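Local coordinates for trypsin-resistant surface T6 protein (Streptococcus pyogenes serotype M6, PDB 4P0D) that serves as the T6 backbone pilin, which probably polymerises into the shaft of the pilus on the streptococcal surface, at residues A[21-27]-A[73-79]; A[62-67]-A[96-100]; A[165-169]-A[264-268]; A[170-176]-A[259-265]. The protein carries 1 engineered substitution. All blocks are in the same frame, centred on the assembly; numbering follows the deposited sequence.

In the fold
The four contacts fall into two pairs along an elongated, modular pilin. Contacts 1 and 2 lie in the N-terminal Ig-like domain, with centres about 9 Å apart; their segments alternate along the chain, and strands 20-31 and 94-101 are sheet neighbours that join them directly. Contacts 3 and 4 follow in the chain, about 12 Å apart centre to centre, and share Val-264 and Val-265 at the end of strand 258-265. Between the pairs the centres are about 43 to 57 Å apart and nothing touches. Each pair is thus local to one part of the chain, consistent with the modular three-domain build, while strand 139-155 links the two parts by pairing with 108-116 and 171-179.

Contact 1 of 4, residues A[21-27]-A[73-79]; sequences VTLYKIG and PFSTENV
Strand 21-27 of the N-terminal Ig-like domain carries a classic beta bulge on the edge away from 73-79, where Ile-26 and Gly-27 both face Val-95 of neighbouring strand 94-101; Ile-26 has phi/psi -110/-9 in an otherwise extended segment. With 73-79 the pairing is antiparallel, the axes of strands 21-27 and 75-79 running at 157° and approaching to 4.6 Å. Leu-23 and Glu-77 form a hydrogen-bonded pair, Leu-23 N to Glu-77 O at 2.7 Å and Glu-77 N to Leu-23 O at 2.8 Å, flanked by the non-hydrogen-bonded pairs Thr-22/Asn-78 and Tyr-24/Thr-76. Further hydrogen bonds run from Lys-25 N to Ser-75 O (2.8 Å), Phe-74 N to Lys-25 O (2.8 Å) and Val-79 N to Val-21 O (3.0 Å). Water 1 joins Val-21 N to Val-79 O, and water 2 joins Thr-22 OG1 to Asn-78 OD1.

Thr-22, Tyr-24 (chi1 m), Thr-76 and Asn-78 share one face, with Thr-22 CG2 3.4 Å from Thr-76 CG2; Tyr-24 CB meets Pro-73 CB at 3.9 Å. On the other, Leu-23 CD1 touches Val-79 CG2 at 4.0 Å. Tyr-24 and Ile-26 pack on helix 56-68, and Leu-23, Glu-77 and Val-79 on Tyr-88 of strand 86-91.

Contact 2 of 4, residues A[62-67]-A[96-100]; sequences IANGIN and YIALL
Apolar packing of helix 56-68 on the sheet of the N-terminal Ig-like domain accounts for nearly all of this contact. Residues 62-67 form regular helix, with Ile-66 N hydrogen-bonded to Ile-62 O at 2.9 Å and Asn-67 N to Ala-63 O at 3.0 Å, whereas 96-100 is extended strand. The two axes approach to 9.9 Å and their directions differ by 75°, so the helix lies steeply across the strand; the nearest CA atoms, those of Ala-63 and Ile-97, are 7.1 Å apart.

The strand alternates, so that Ile-97 (chi1 and chi2 both m) and Leu-99 (m, t) point toward the helix. Ile-97 takes most of the aliphatic contacts: Ile-62 CG2 reaches Ile-97 CG1 at 3.8 Å, Ile-66 CD1 (m, t) lies 4.2 Å from Ile-97 CB, and Ala-63 CB is 4.5 Å from Ile-97 CG2. Ala-63 CB also meets Leu-99 CD2 at 4.0 Å.

The one polar side chain that touches is Asn-67. Its ND2 comes within 3.6 Å of Leu-99 CD1, a van der Waals contact, while the same amide makes a weak hydrogen bond to Thr-289 OG1.

On the sheet, Ile-97 and Leu-99 make backbone hydrogen bonds to Tyr-24 and Thr-22. No hydrogen bond crosses between 62-67 and 96-100, and the contact buries 226 Å². Its chemistry implies that the helix is held against this strand by the fit of aliphatic surfaces, as in other alpha-on-beta packing.

Contact 3 of 4, residues A[165-169]-A[264-268]; sequences TTSLG and VVNNK
This is a loop-to-strand-end contact: 165-169, in the connection from strand 163-165 to strand 171-179, passes the C-terminal end of strand 258-265, whose residues 264-268 belong to the Cna-B-like range. The touching parts, 166-169 and 264-267, run 84° apart, and the closest CA atoms, those of Gly-169 and Val-265, are separated by 5.1 Å. One hydrogen bond joins them, Gly-169 N to Val-265 O at 2.9 Å. Gly-169 has phi/psi 86/2; at these angles a CB would clash with the carbonyl O of Leu-168, which explains the glycine.

Val-265 (chi1 t) points toward the loop: its CB lies 3.3 Å from Ser-167 O and its CG2 3.5 Å from Thr-166 OG1. Leu-168 (t, p) folds its end over the backbone beyond the strand, CD1 being 3.3 Å from Asn-266 C and 3.4 Å from Asn-267 N. There the chain makes an Asx turn, with Asn-266 OD1 accepting from Lys-268 N at 2.8 Å, while Asn-266 ND2 hydrogen-bonds to Thr-203 OG1 and Glu-200 O. The loop has further backbone partners at Gln-364 and Ser-434. Between these two segments, the chemistry is one backbone hydrogen bond and otherwise van der Waals contact around Val-265 and Leu-168.

Contact 4 of 4, residues A[170-176]-A[259-265]; sequences SVLSYSL and ISYKAVV
Seven backbone hydrogen bonds join segments 170-176 and 259-265, an antiparallel strand pair of the Cna-B-like, Ig-like domain. The shortest are Leu-172 N to Ala-263 O and Tyr-174 N to Tyr-261 O, both 2.7 Å; the returns are Ala-263 N to Leu-172 O (3.0 Å) and Tyr-261 N to Tyr-174 O (2.9 Å). Leu-176 N to Ile-259 O (2.8 Å), Ile-259 N to Leu-176 O (3.2 Å) and Val-265 N to Ser-170 O (3.0 Å) complete the set. The strand axes run at 152°, 4.6 Å apart at closest approach.

Val-171, Ser-173 and Ser-175 share one face with Val-264, Lys-262 and Ser-260, Val-171 CG1 meeting Lys-262 CD at 3.8 Å. Leu-172, Tyr-174 and Leu-176 lie on the buried face with Ala-263, Tyr-261 and Ile-259. There Tyr-261 (chi1 p) hydrogen-bonds through OH to Asp-196 OD2; its ring plane is 13° from that of Tyr-174 (m) but slid, centroids 5.9 Å apart, and Tyr-174 CB sits over the Tyr-261 ring, 4.0 Å from its centroid, a CH-pi contact.

Contact 1 of 4, residues A[21-27]-A[73-79]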
loop_
_atom_site.group_PDB
_atom_site.type_symbol
_atom_site.label_atom_id
_atom_site.label_comp_id
_atom_site.label_asym_id
_atom_site.label_seq_id
_atom_site.Cartn_x
_atom_site.Cartn_y
_atom_site.Cartn_z
ATOM N N VAL A 21 -23.828 -17.509 3.486
ATOM C CA VAL A 21 -23.720 -18.828 4.076
ATOM C C VAL A 21 -24.409 -19.833 3.137
ATOM O O VAL A 21 -25.597 -19.675 2.786
ATOM C CB VAL A 21 -24.354 -18.874 5.482
ATOM C CG1 VAL A 21 -24.193 -20.254 6.084
ATOM C CG2 VAL A 21 -23.724 -17.815 6.381
ATOM N N THR A 22 -23.646 -20.837 2.728
ATOM C CA THR A 22 -24.134 -21.922 1.905
ATOM C C THR A 22 -23.903 -23.247 2.625
ATOM O O THR A 22 -22.797 -23.519 3.091
ATOM C CB THR A 22 -23.418 -21.959 0.556
ATOM O OG1 THR A 22 -23.343 -20.637 -0.006
ATOM C CG2 THR A 22 -24.160 -22.891 -0.405
ATOM N N LEU A 23 -24.944 -24.071 2.705
ATOM C CA LEU A 23 -24.847 -25.390 3.302
ATOM C C LEU A 23 -24.884 -26.432 2.173
ATOM O O LEU A 23 -25.753 -26.376 1.296
ATOM C CB LEU A 23 -25.978 -25.626 4.303
ATOM C CG LEU A 23 -25.612 -25.439 5.776
ATOM C CD1 LEU A 23 -25.138 -24.016 6.070
ATOM C CD2 LEU A 23 -26.807 -25.801 6.655
ATOM N N TYR A 24 -23.922 -27.349 2.186
ATOM C CA TYR A 24 -23.853 -28.398 1.169
ATOM C C TYR A 24 -24.104 -29.721 1.826
ATOM O O TYR A 24 -23.343 -30.133 2.698
ATOM C CB TYR A 24 -22.472 -28.415 0.526
ATOM C CG TYR A 24 -22.083 -27.102 -0.107
ATOM C CD1 TYR A 24 -22.455 -26.805 -1.402
ATOM C CD2 TYR A 24 -21.316 -26.161 0.590
ATOM C CE1 TYR A 24 -22.096 -25.612 -2.002
ATOM C CE2 TYR A 24 -20.960 -24.961 0.005
ATOM C CZ TYR A 24 -21.349 -24.687 -1.303
ATOM O OH TYR A 24 -20.999 -23.483 -1.929
ATOM N N LYS A 25 -25.175 -30.398 1.432
ATOM C CA LYS A 25 -25.482 -31.675 2.052
ATOM C C LYS A 25 -24.554 -32.765 1.511
ATOM O O LYS A 25 -24.597 -33.087 0.322
ATOM C CB LYS A 25 -26.939 -32.044 1.822
ATOM C CG LYS A 25 -27.416 -33.249 2.605
ATOM C CD LYS A 25 -28.844 -33.510 2.147
ATOM C CE LYS A 25 -29.643 -34.351 3.092
ATOM N NZ LYS A 25 -31.064 -34.283 2.635
ATOM N N ILE A 26 -23.755 -33.329 2.410
ATOM C CA ILE A 26 -22.788 -34.382 2.088
ATOM C C ILE A 26 -23.162 -35.745 2.664
ATOM O O ILE A 26 -22.508 -36.740 2.351
ATOM C CB ILE A 26 -21.374 -34.024 2.607
ATOM C CG1 ILE A 26 -21.400 -33.715 4.103
ATOM C CG2 ILE A 26 -20.837 -32.836 1.825
ATOM C CD1 ILE A 26 -20.070 -33.928 4.805
ATOM N N GLY A 27 -24.191 -35.787 3.516
ATOM C CA GLY A 27 -24.639 -37.034 4.162
ATOM C C GLY A 27 -26.160 -37.079 4.219
ATOM O O GLY A 27 -26.783 -36.210 4.849
ATOM N N PRO A 73 -22.594 -32.483 -3.745
ATOM C CA PRO A 73 -23.483 -32.609 -2.608
ATOM C C PRO A 73 -24.873 -33.017 -3.073
ATOM O O PRO A 73 -25.229 -32.814 -4.231
ATOM C CB PRO A 73 -23.483 -31.204 -1.999
ATOM C CG PRO A 73 -23.150 -30.294 -3.118
ATOM C CD PRO A 73 -22.485 -31.094 -4.212
ATOM N N PHE A 74 -25.641 -33.611 -2.168
ATOM C CA PHE A 74 -27.016 -34.014 -2.480
ATOM C C PHE A 74 -27.937 -32.821 -2.642
ATOM O O PHE A 74 -28.948 -32.894 -3.334
ATOM C CB PHE A 74 -27.554 -34.898 -1.383
ATOM C CG PHE A 74 -26.796 -36.167 -1.227
ATOM C CD1 PHE A 74 -27.045 -37.238 -2.080
ATOM C CD2 PHE A 74 -25.842 -36.305 -0.234
ATOM C CE1 PHE A 74 -26.343 -38.424 -1.941
ATOM C CE2 PHE A 74 -25.143 -37.490 -0.095
ATOM C CZ PHE A 74 -25.396 -38.552 -0.947
ATOM N N SER A 75 -27.611 -31.732 -1.959
ATOM C CA SER A 75 -28.359 -30.499 -2.116
ATOM C C SER A 75 -27.508 -29.342 -1.634
ATOM O O SER A 75 -26.547 -29.540 -0.889
ATOM C CB SER A 75 -29.681 -30.557 -1.336
ATOM O OG SER A 75 -29.440 -30.639 0.053
ATOM N N THR A 76 -27.860 -28.150 -2.100
ATOM C CA THR A 76 -27.207 -26.912 -1.705
ATOM C C THR A 76 -28.258 -25.966 -1.151
ATOM O O THR A 76 -29.256 -25.707 -1.828
ATOM C CB THR A 76 -26.557 -26.241 -2.915
ATOM O OG1 THR A 76 -25.681 -27.172 -3.546
ATOM C CG2 THR A 76 -25.767 -24.998 -2.497
ATOM N N GLU A 77 -28.031 -25.450 0.062
ATOM C CA GLU A 77 -28.956 -24.488 0.708
ATOM C C GLU A 77 -28.298 -23.144 0.991
ATOM O O GLU A 77 -27.152 -23.073 1.466
ATOM C CB GLU A 77 -29.447 -25.018 2.057
ATOM C CG GLU A 77 -29.989 -26.434 2.044
ATOM C CD GLU A 77 -31.303 -26.564 1.319
ATOM O OE1 GLU A 77 -32.023 -25.552 1.131
ATOM O OE2 GLU A 77 -31.610 -27.702 0.928
ATOM N N ASN A 78 -29.045 -22.081 0.727
ATOM C CA ASN A 78 -28.621 -20.729 1.041
ATOM C C ASN A 78 -29.278 -20.347 2.358
ATOM O O ASN A 78 -30.485 -20.493 2.494
ATOM C CB ASN A 78 -29.064 -19.799 -0.082
ATOM C CG ASN A 78 -28.667 -20.326 -1.459
ATOM O OD1 ASN A 78 -27.537 -20.772 -1.661
ATOM N ND2 ASN A 78 -29.610 -20.299 -2.406
ATOM N N VAL A 79 -28.493 -19.888 3.330
ATOM C CA VAL A 79 -29.014 -19.643 4.662
ATOM C C VAL A 79 -28.845 -18.159 4.997
ATOM O O VAL A 79 -27.766 -17.601 4.856
ATOM C CB VAL A 79 -28.322 -20.558 5.679
ATOM C CG1 VAL A 79 -28.901 -20.371 7.082
ATOM C CG2 VAL A 79 -28.464 -22.009 5.232
HETATM O O HOH W 1 -26.418 -16.447 3.156
HETATM O O HOH W 2 -25.644 -19.385 -0.636
#

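Contact 2 of 4, residues A[62-67]-A[96-100]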
loop_
_atom_site.group_PDB
_atom_site.type_symbol
_atom_site.label_atom_id
_atom_site.label_comp_id
_atom_site.label_asym_id
_atom_site.label_seq_id
_atom_site.Cartn_x
_atom_site.Cartn_y
_atom_site.Cartn_z
ATOM N N ILE A 62 -13.013 -32.127 2.259
ATOM C CA ILE A 62 -14.342 -32.256 1.662
ATOM C C ILE A 62 -14.721 -30.954 0.981
ATOM O O ILE A 62 -15.216 -30.950 -0.146
ATOM C CB ILE A 62 -15.405 -32.630 2.733
ATOM C CG1 ILE A 62 -15.122 -34.028 3.281
ATOM C CG2 ILE A 62 -16.810 -32.557 2.153
ATOM C CD1 ILE A 62 -15.504 -34.261 4.726
ATOM N N ALA A 63 -14.474 -29.840 1.667
ATOM C CA ALA A 63 -14.775 -28.510 1.115
ATOM C C ALA A 63 -14.010 -28.280 -0.178
ATOM O O ALA A 63 -14.573 -27.778 -1.157
ATOM C CB ALA A 63 -14.450 -27.413 2.132
ATOM N N ASN A 64 -12.727 -28.641 -0.185
ATOM C CA ASN A 64 -11.928 -28.574 -1.421
ATOM C C ASN A 64 -12.658 -29.310 -2.556
ATOM O O ASN A 64 -12.806 -28.784 -3.661
ATOM C CB ASN A 64 -10.521 -29.158 -1.208
ATOM C CG ASN A 64 -9.678 -28.346 -0.232
ATOM O OD1 ASN A 64 -9.983 -27.188 0.069
ATOM N ND2 ASN A 64 -8.628 -28.956 0.281
ATOM N N GLY A 65 -13.150 -30.508 -2.260
ATOM C CA GLY A 65 -13.797 -31.364 -3.263
ATOM C C GLY A 65 -15.097 -30.788 -3.766
ATOM O O GLY A 65 -15.423 -30.898 -4.942
ATOM N N ILE A 66 -15.848 -30.161 -2.863
ATOM C CA ILE A 66 -17.087 -29.497 -3.221
ATOM C C ILE A 66 -16.814 -28.360 -4.194
ATOM O O ILE A 66 -17.539 -28.176 -5.180
ATOM C CB ILE A 66 -17.814 -28.970 -1.961
ATOM C CG1 ILE A 66 -18.368 -30.157 -1.170
ATOM C CG2 ILE A 66 -18.924 -28.003 -2.336
ATOM C CD1 ILE A 66 -19.070 -29.808 0.116
ATOM N N ASN A 67 -15.782 -27.575 -3.902
ATOM C CA ASN A 67 -15.452 -26.429 -4.745
ATOM C C ASN A 67 -14.848 -26.778 -6.101
ATOM O O ASN A 67 -15.043 -26.038 -7.057
ATOM C CB ASN A 67 -14.563 -25.451 -3.970
ATOM C CG ASN A 67 -15.373 -24.544 -3.074
ATOM O OD1 ASN A 67 -16.371 -23.984 -3.515
ATOM N ND2 ASN A 67 -14.955 -24.389 -1.826
ATOM N N TYR A 96 -23.927 -31.790 6.810
ATOM C CA TYR A 96 -23.632 -30.658 5.928
ATOM C C TYR A 96 -22.235 -30.072 6.153
ATOM O O TYR A 96 -21.696 -30.105 7.241
ATOM C CB TYR A 96 -24.640 -29.512 6.151
ATOM C CG TYR A 96 -26.080 -29.834 5.830
ATOM C CD1 TYR A 96 -26.888 -30.485 6.752
ATOM C CD2 TYR A 96 -26.635 -29.478 4.598
ATOM C CE1 TYR A 96 -28.201 -30.783 6.459
ATOM C CE2 TYR A 96 -27.953 -29.768 4.300
ATOM C CZ TYR A 96 -28.725 -30.419 5.239
ATOM O OH TYR A 96 -30.026 -30.711 4.947
ATOM N N ILE A 97 -21.678 -29.499 5.101
ATOM C CA ILE A 97 -20.549 -28.581 5.225
ATOM C C ILE A 97 -21.107 -27.193 4.988
ATOM O O ILE A 97 -21.768 -26.967 3.983
ATOM C CB ILE A 97 -19.478 -28.869 4.158
ATOM C CG1 ILE A 97 -18.851 -30.248 4.396
ATOM C CG2 ILE A 97 -18.400 -27.783 4.156
ATOM C CD1 ILE A 97 -18.201 -30.427 5.751
ATOM N N ALA A 98 -20.837 -26.266 5.907
ATOM C CA ALA A 98 -21.199 -24.874 5.699
ATOM C C ALA A 98 -19.958 -24.084 5.311
ATOM O O ALA A 98 -18.912 -24.223 5.948
ATOM C CB ALA A 98 -21.840 -24.312 6.958
ATOM N N LEU A 99 -20.070 -23.299 4.243
ATOM C CA LEU A 99 -19.056 -22.320 3.866
ATOM C C LEU A 99 -19.605 -20.888 3.992
ATOM O O LEU A 99 -20.706 -20.563 3.485
ATOM C CB LEU A 99 -18.540 -22.549 2.441
ATOM C CG LEU A 99 -17.886 -23.919 2.175
ATOM C CD1 LEU A 99 -17.486 -24.030 0.705
ATOM C CD2 LEU A 99 -16.682 -24.173 3.078
ATOM N N LEU A 100 -18.815 -20.046 4.657
ATOM C CA LEU A 100 -19.120 -18.624 4.809
ATOM C C LEU A 100 -18.144 -17.832 3.929
ATOM O O LEU A 100 -16.915 -17.896 4.143
ATOM C CB LEU A 100 -19.003 -18.201 6.278
ATOM C CG LEU A 100 -19.969 -18.880 7.271
ATOM C CD1 LEU A 100 -19.367 -20.146 7.874
ATOM C CD2 LEU A 100 -20.333 -17.930 8.403
#

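Contact 3 of 4, residues A[165-169]-A[264-268]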
loop_
_atom_site.group_PDB
_atom_site.type_symbol
_atom_site.label_atom_id
_atom_site.label_comp_id
_atom_site.label_asym_id
_atom_site.label_seq_id
_atom_site.Cartn_x
_atom_site.Cartn_y
_atom_site.Cartn_z
ATOM N N THR A 165 5.746 15.980 4.556
ATOM C CA THR A 165 6.299 16.707 3.418
ATOM C C THR A 165 7.750 16.300 3.124
ATOM O O THR A 165 8.446 15.768 3.974
ATOM C CB THR A 165 6.237 18.232 3.640
ATOM O OG1 THR A 165 7.207 18.622 4.617
ATOM C CG2 THR A 165 4.846 18.660 4.122
ATOM N N THR A 166 8.197 16.575 1.913
ATOM C CA THR A 166 9.538 16.198 1.494
ATOM C C THR A 166 10.059 17.163 0.424
ATOM O O THR A 166 9.369 18.127 0.036
ATOM C CB THR A 166 9.530 14.748 0.960
ATOM O OG1 THR A 166 10.877 14.290 0.773
ATOM C CG2 THR A 166 8.782 14.676 -0.331
ATOM N N SER A 167 11.257 16.901 -0.079
ATOM C CA SER A 167 11.871 17.779 -1.053
ATOM C C SER A 167 12.564 16.962 -2.137
ATOM O O SER A 167 12.853 15.767 -1.947
ATOM C CB SER A 167 12.845 18.708 -0.346
ATOM O OG SER A 167 13.931 17.969 0.212
ATOM N N LEU A 168 12.812 17.597 -3.278
ATOM C CA LEU A 168 13.545 16.960 -4.390
ATOM C C LEU A 168 14.873 16.376 -3.909
ATOM O O LEU A 168 15.647 17.043 -3.216
ATOM C CB LEU A 168 13.808 17.971 -5.510
ATOM C CG LEU A 168 14.694 17.496 -6.665
ATOM C CD1 LEU A 168 13.969 16.422 -7.462
ATOM C CD2 LEU A 168 15.036 18.673 -7.552
ATOM N N GLY A 169 15.118 15.123 -4.255
ATOM C CA GLY A 169 16.354 14.437 -3.876
ATOM C C GLY A 169 16.330 13.787 -2.507
ATOM O O GLY A 169 17.315 13.198 -2.116
ATOM N N VAL A 264 13.263 7.629 -3.777
ATOM C CA VAL A 264 13.826 8.984 -3.768
ATOM C C VAL A 264 12.992 9.949 -4.615
ATOM O O VAL A 264 12.629 9.647 -5.761
ATOM C CB VAL A 264 15.277 8.999 -4.279
ATOM C CG1 VAL A 264 15.320 8.593 -5.739
ATOM C CG2 VAL A 264 15.897 10.376 -4.083
ATOM N N VAL A 265 12.739 11.128 -4.053
ATOM C CA VAL A 265 11.832 12.111 -4.639
ATOM C C VAL A 265 12.538 12.655 -5.873
ATOM O O VAL A 265 13.688 13.088 -5.789
ATOM C CB VAL A 265 11.510 13.250 -3.633
ATOM C CG1 VAL A 265 10.556 14.287 -4.232
ATOM C CG2 VAL A 265 10.919 12.692 -2.359
ATOM N N ASN A 266 11.879 12.560 -7.028
ATOM C CA ASN A 266 12.454 13.021 -8.312
ATOM C C ASN A 266 11.777 14.311 -8.802
ATOM O O ASN A 266 10.912 14.853 -8.136
ATOM C CB ASN A 266 12.376 11.911 -9.376
ATOM C CG ASN A 266 10.939 11.531 -9.755
ATOM O OD1 ASN A 266 10.121 12.384 -10.121
ATOM N ND2 ASN A 266 10.631 10.249 -9.674
ATOM N N ASN A 267 12.217 14.811 -9.942
ATOM C CA ASN A 267 11.743 16.102 -10.460
ATOM C C ASN A 267 10.260 16.132 -10.857
ATOM O O ASN A 267 9.700 17.210 -10.995
ATOM C CB ASN A 267 12.604 16.546 -11.642
ATOM C CG ASN A 267 12.377 15.708 -12.869
ATOM O OD1 ASN A 267 11.682 16.118 -13.793
ATOM N ND2 ASN A 267 12.931 14.523 -12.876
ATOM N N LYS A 268 9.635 14.960 -11.016
ATOM C CA LYS A 268 8.201 14.868 -11.325
ATOM C C LYS A 268 7.311 14.885 -10.082
ATOM O O LYS A 268 6.087 14.731 -10.189
ATOM C CB LYS A 268 7.903 13.596 -12.129
ATOM C CG LYS A 268 8.576 13.533 -13.485
ATOM C CD LYS A 268 8.658 12.089 -13.970
ATOM C CE LYS A 268 8.917 12.022 -15.464
ATOM N NZ LYS A 268 8.965 10.611 -15.957
#

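Contact 4 of 4, residues A[170-176]-A[259-265]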
loop_
_atom_site.group_PDB
_atom_site.type_symbol
_atom_site.label_atom_id
_atom_site.label_comp_id
_atom_site.label_asym_id
_atom_site.label_seq_id
_atom_site.Cartn_x
_atom_site.Cartn_y
_atom_site.Cartn_z
ATOM N N SER A 170 15.211 13.851 -1.784
ATOM C CA SER A 170 15.110 13.199 -0.472
ATOM C C SER A 170 14.824 11.695 -0.580
ATOM O O SER A 170 13.997 11.270 -1.381
ATOM C CB SER A 170 14.008 13.859 0.356
ATOM O OG SER A 170 14.291 15.226 0.606
ATOM N N VAL A 171 15.494 10.893 0.235
ATOM C CA VAL A 171 15.219 9.457 0.286
ATOM C C VAL A 171 14.186 9.192 1.384
ATOM O O VAL A 171 14.359 9.572 2.553
ATOM C CB VAL A 171 16.495 8.625 0.516
ATOM C CG1 VAL A 171 16.180 7.198 0.914
ATOM C CG2 VAL A 171 17.364 8.636 -0.736
ATOM N N LEU A 172 13.103 8.539 0.990
ATOM C CA LEU A 172 12.014 8.213 1.912
ATOM C C LEU A 172 12.013 6.722 2.209
ATOM O O LEU A 172 12.224 5.903 1.291
ATOM C CB LEU A 172 10.680 8.633 1.295
ATOM C CG LEU A 172 10.547 10.120 0.952
ATOM C CD1 LEU A 172 9.147 10.440 0.491
ATOM C CD2 LEU A 172 10.872 10.989 2.143
ATOM N N SER A 173 11.770 6.374 3.464
ATOM C CA SER A 173 11.897 4.997 3.941
ATOM C C SER A 173 10.516 4.495 4.326
ATOM O O SER A 173 9.905 4.995 5.254
ATOM C CB SER A 173 12.845 4.912 5.136
ATOM O OG SER A 173 14.154 5.297 4.733
ATOM N N TYR A 174 10.050 3.500 3.592
ATOM C CA TYR A 174 8.734 2.936 3.788
ATOM C C TYR A 174 8.848 1.581 4.488
ATOM O O TYR A 174 9.819 0.847 4.321
ATOM C CB TYR A 174 8.060 2.741 2.444
ATOM C CG TYR A 174 7.741 4.004 1.695
ATOM C CD1 TYR A 174 8.679 4.607 0.861
ATOM C CD2 TYR A 174 6.492 4.594 1.803
ATOM C CE1 TYR A 174 8.370 5.757 0.163
ATOM C CE2 TYR A 174 6.177 5.751 1.110
ATOM C CZ TYR A 174 7.113 6.326 0.295
ATOM O OH TYR A 174 6.777 7.459 -0.389
ATOM N N SER A 175 7.830 1.265 5.270
ATOM C CA SER A 175 7.766 0.018 6.026
ATOM C C SER A 175 6.334 -0.517 6.047
ATOM O O SER A 175 5.374 0.253 6.190
ATOM C CB SER A 175 8.293 0.219 7.444
ATOM O OG SER A 175 7.501 1.134 8.163
ATOM N N LEU A 176 6.208 -1.829 5.872
ATOM C CA LEU A 176 4.919 -2.489 5.877
ATOM C C LEU A 176 4.892 -3.499 6.998
ATOM O O LEU A 176 5.859 -4.235 7.203
ATOM C CB LEU A 176 4.690 -3.232 4.574
ATOM C CG LEU A 176 4.639 -2.465 3.269
ATOM C CD1 LEU A 176 4.557 -3.443 2.098
ATOM C CD2 LEU A 176 3.451 -1.516 3.252
ATOM N N ILE A 259 8.395 -5.715 6.060
ATOM C CA ILE A 259 8.991 -5.358 4.787
ATOM C C ILE A 259 9.401 -3.884 4.836
ATOM O O ILE A 259 8.619 -3.047 5.278
ATOM C CB ILE A 259 7.981 -5.593 3.628
ATOM C CG1 ILE A 259 7.486 -7.048 3.620
ATOM C CG2 ILE A 259 8.571 -5.232 2.264
ATOM C CD1 ILE A 259 6.556 -7.350 2.467
ATOM N N SER A 260 10.602 -3.573 4.363
ATOM C CA SER A 260 11.045 -2.197 4.237
ATOM C C SER A 260 11.587 -1.920 2.844
ATOM O O SER A 260 12.060 -2.826 2.154
ATOM C CB SER A 260 12.089 -1.884 5.311
ATOM O OG SER A 260 11.435 -1.958 6.547
ATOM N N TYR A 261 11.480 -0.669 2.420
ATOM C CA TYR A 261 12.027 -0.247 1.135
ATOM C C TYR A 261 12.109 1.270 1.048
ATOM O O TYR A 261 11.524 1.983 1.855
ATOM C CB TYR A 261 11.221 -0.811 -0.030
ATOM C CG TYR A 261 9.726 -0.719 0.132
ATOM C CD1 TYR A 261 9.017 -1.674 0.862
ATOM C CD2 TYR A 261 9.008 0.321 -0.456
ATOM C CE1 TYR A 261 7.633 -1.592 1.004
ATOM C CE2 TYR A 261 7.635 0.412 -0.317
ATOM C CZ TYR A 261 6.952 -0.542 0.396
ATOM O OH TYR A 261 5.578 -0.432 0.503
ATOM N N LYS A 262 12.854 1.752 0.068
ATOM C CA LYS A 262 13.094 3.172 -0.062
ATOM C C LYS A 262 12.724 3.667 -1.424
ATOM O O LYS A 262 12.762 2.912 -2.384
ATOM C CB LYS A 262 14.565 3.448 0.153
ATOM C CG LYS A 262 15.026 3.259 1.580
ATOM C CD LYS A 262 16.522 3.493 1.585
ATOM C CE LYS A 262 17.137 3.411 2.955
ATOM N NZ LYS A 262 18.603 3.665 2.745
ATOM N N ALA A 263 12.416 4.955 -1.512
ATOM C CA ALA A 263 12.301 5.630 -2.769
ATOM C C ALA A 263 12.856 7.044 -2.655
ATOM O O ALA A 263 12.939 7.594 -1.560
ATOM C CB ALA A 263 10.865 5.636 -3.247
ATOM N N VAL A 264 13.263 7.629 -3.777
ATOM C CA VAL A 264 13.826 8.984 -3.768
ATOM C C VAL A 264 12.992 9.949 -4.615
ATOM O O VAL A 264 12.629 9.647 -5.761
ATOM C CB VAL A 264 15.277 8.999 -4.279
ATOM C CG1 VAL A 264 15.320 8.593 -5.739
ATOM C CG2 VAL A 264 15.897 10.376 -4.083
ATOM N N VAL A 265 12.739 11.128 -4.053
ATOM C CA VAL A 265 11.832 12.111 -4.639
ATOM C C VAL A 265 12.538 12.655 -5.873
ATOM O O VAL A 265 13.688 13.088 -5.789
ATOM C CB VAL A 265 11.510 13.250 -3.633
ATOM C CG1 VAL A 265 10.556 14.287 -4.232
ATOM C CG2 VAL A 265 10.919 12.692 -2.359
#